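Local coordinates for protein acetylxylan esterase (Geobacillus stearothermophilus, PDB 4JKO) that removes acetyl groups from the xylose units of xylan and xylo-oligosaccharides, working as a ring-shaped octamer during the breakdown of plant hemicellulose, at residues 16-21 against 60-65. The protein carries 1 engineered substitution. Sequence-based numbering, arbitrary orientation.
With PO4 (phosphate ion), chain H.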
loop_
_atom_site.group_PDB
_atom_site.type_symbol
_atom_site.label_atom_id
_atom_site.label_comp_id
_atom_site.label_asym_id
_atom_site.label_seq_id
_atom_site.Cartn_x
_atom_site.Cartn_y
_atom_site.Cartn_z
ATOM N N ILE A 16 -9.888 -11.630 -22.601
ATOM C CA ILE A 16 -9.145 -12.821 -23.038
ATOM C C ILE A 16 -7.961 -12.389 -23.900
ATOM O O ILE A 16 -6.862 -12.961 -23.808
ATOM C CB ILE A 16 -10.054 -13.871 -23.738
ATOM C CG1 ILE A 16 -11.269 -14.238 -22.896
ATOM C CG2 ILE A 16 -9.214 -15.052 -24.168
ATOM C CD1 ILE A 16 -10.924 -14.774 -21.503
ATOM N N THR A 17 -8.138 -11.324 -24.684
ATOM C CA THR A 17 -7.051 -10.731 -25.432
ATOM C C THR A 17 -6.175 -9.759 -24.600
ATOM O O THR A 17 -4.981 -9.832 -24.648
ATOM C CB THR A 17 -7.643 -10.009 -26.720
ATOM O OG1 THR A 17 -8.288 -10.992 -27.531
ATOM C CG2 THR A 17 -6.568 -9.360 -27.472
ATOM N N ASP A 18 -6.794 -8.881 -23.807
ATOM C CA ASP A 18 -6.100 -7.906 -22.970
ATOM C C ASP A 18 -5.047 -8.599 -22.074
ATOM O O ASP A 18 -3.841 -8.307 -22.189
ATOM C CB ASP A 18 -7.198 -7.245 -22.122
ATOM C CG ASP A 18 -6.710 -6.165 -21.238
ATOM O OD1 ASP A 18 -5.481 -6.131 -20.910
ATOM O OD2 ASP A 18 -7.623 -5.398 -20.806
ATOM N N CYS A 19 -5.543 -9.481 -21.182
ATOM C CA CYS A 19 -4.736 -10.119 -20.154
ATOM C C CYS A 19 -3.715 -9.175 -19.464
ATOM O O CYS A 19 -2.554 -9.531 -19.354
ATOM C CB CYS A 19 -3.968 -11.307 -20.778
ATOM S SG CYS A 19 -5.061 -12.642 -21.166
ATOM N N GLY A 20 -4.137 -7.973 -19.082
ATOM C CA GLY A 20 -3.237 -6.985 -18.466
ATOM C C GLY A 20 -2.227 -6.297 -19.359
ATOM O O GLY A 20 -1.141 -5.917 -18.914
ATOM N N ARG A 21 -2.520 -6.163 -20.636
ATOM C CA ARG A 21 -1.575 -5.512 -21.519
ATOM C C ARG A 21 -1.389 -4.013 -21.157
ATOM O O ARG A 21 -2.171 -3.449 -20.422
ATOM C CB ARG A 21 -1.986 -5.695 -22.974
ATOM C CG ARG A 21 -3.330 -5.093 -23.360
ATOM C CD ARG A 21 -3.264 -3.688 -23.717
ATOM N NE ARG A 21 -4.542 -3.255 -24.236
ATOM C CZ ARG A 21 -4.700 -2.084 -24.796
ATOM N NH1 ARG A 21 -3.663 -1.239 -24.889
ATOM N NH2 ARG A 21 -5.867 -1.753 -25.234
ATOM N N GLY A 60 -6.548 -5.366 -26.760
ATOM C CA GLY A 60 -7.625 -5.937 -26.009
ATOM C C GLY A 60 -8.029 -5.059 -24.819
ATOM O O GLY A 60 -7.214 -4.380 -24.261
ATOM N N ILE A 61 -9.330 -5.043 -24.502
ATOM C CA ILE A 61 -9.830 -4.332 -23.320
ATOM C C ILE A 61 -10.861 -5.174 -22.624
ATOM O O ILE A 61 -11.929 -5.512 -23.196
ATOM C CB ILE A 61 -10.435 -2.960 -23.642
ATOM C CG1 ILE A 61 -9.399 -2.031 -24.248
ATOM C CG2 ILE A 61 -11.038 -2.317 -22.394
ATOM C CD1 ILE A 61 -9.820 -0.570 -24.180
ATOM N N SER A 62 -10.530 -5.541 -21.384
ATOM C CA SER A 62 -11.420 -6.255 -20.531
ATOM C C SER A 62 -12.816 -5.623 -20.484
ATOM O O SER A 62 -12.927 -4.445 -20.353
ATOM C CB SER A 62 -10.888 -6.205 -19.046
ATOM O OG SER A 62 -9.813 -7.078 -19.088
ATOM N N GLY A 63 -13.854 -6.442 -20.585
ATOM C CA GLY A 63 -15.204 -5.965 -20.555
ATOM C C GLY A 63 -15.832 -5.661 -21.906
ATOM O O GLY A 63 -17.060 -5.666 -22.012
ATOM N N ASN A 64 -15.030 -5.547 -22.951
ATOM C CA ASN A 64 -15.616 -5.112 -24.192
ATOM C C ASN A 64 -16.559 -6.090 -24.868
ATOM O O ASN A 64 -16.311 -7.315 -24.931
ATOM C CB ASN A 64 -14.542 -4.827 -25.206
ATOM C CG ASN A 64 -13.948 -3.433 -25.089
ATOM O OD1 ASN A 64 -14.059 -2.675 -24.073
ATOM N ND2 ASN A 64 -13.297 -3.078 -26.136
ATOM N N THR A 65 -17.578 -5.515 -25.484
ATOM C CA THR A 65 -18.378 -6.163 -26.497
ATOM C C THR A 65 -17.994 -5.621 -27.877
ATOM O O THR A 65 -17.126 -4.740 -28.048
ATOM C CB THR A 65 -19.880 -5.896 -26.267
ATOM O OG1 THR A 65 -20.105 -4.495 -26.535
ATOM C CG2 THR A 65 -20.396 -6.274 -24.796
HETATM P P PO4 H . -14.324 -9.891 -19.542
HETATM O O1 PO4 H . -13.771 -9.218 -20.795
HETATM O O2 PO4 H . -13.285 -10.222 -18.510
HETATM O O3 PO4 H . -15.125 -11.121 -19.813
HETATM O O4 PO4 H . -15.246 -8.836 -18.945
HETATM O O HOH W 1 -7.392 -8.257 -18.562
#
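Side chains gripping backbone make this buried polar contact, in which Asp18 and Arg21, at the end of helix 15-18 and just beyond it, hold the loop that runs from strand 55-58 to helix 66-78. Asp18 holds its carboxylate against the loop because CG lies anti to the backbone N (chi1 -177°). Asp18 OD2 accepts from Ser62 N (3.0 Å) through its anti lone pair and also takes a salt bridge from Arg23, while Asp18 OD1 accepts from Arg21 N (3.0 Å) in an Asx motif. One short acid thus ties together both segments. Arg21, its chain bent at chi2 (85°), brings the guanidinium side-on to Gly60 O, with NE at 2.9 Å and NH2 at 3.1 Å, the oxygen lying practically in the guanidinium plane; NH1 bonds Pro24 O. Shortening Arg21 to an alanine would remove these donors, and the Gly60 carbonyl and Pro24 O would probably lose this partner, leaving that end of the loop less firmly held. Gly60 fits because a CB would collide with Asp18 N; Thr17 CG2 already rests 3.9 Å from Gly60 CA. In this SGNH hydrolase the loop carries Gly63, an inferred oxyanion-hole residue, and helix 15-18 starts at the nucleophile position, here the engineered Ala15. Ile61 to Asn64 form a type II turn, whose positive phi at Gly63 suits glycine. Gly63 N gives a nearly straight bond (168°) to O1 of a phosphate, 2.8 Å from N to O; this ion, probably from the crystallisation liquor, also binds Asn92, His194 and Ala15 N, and its tetrahedral shape may resemble the reaction intermediate.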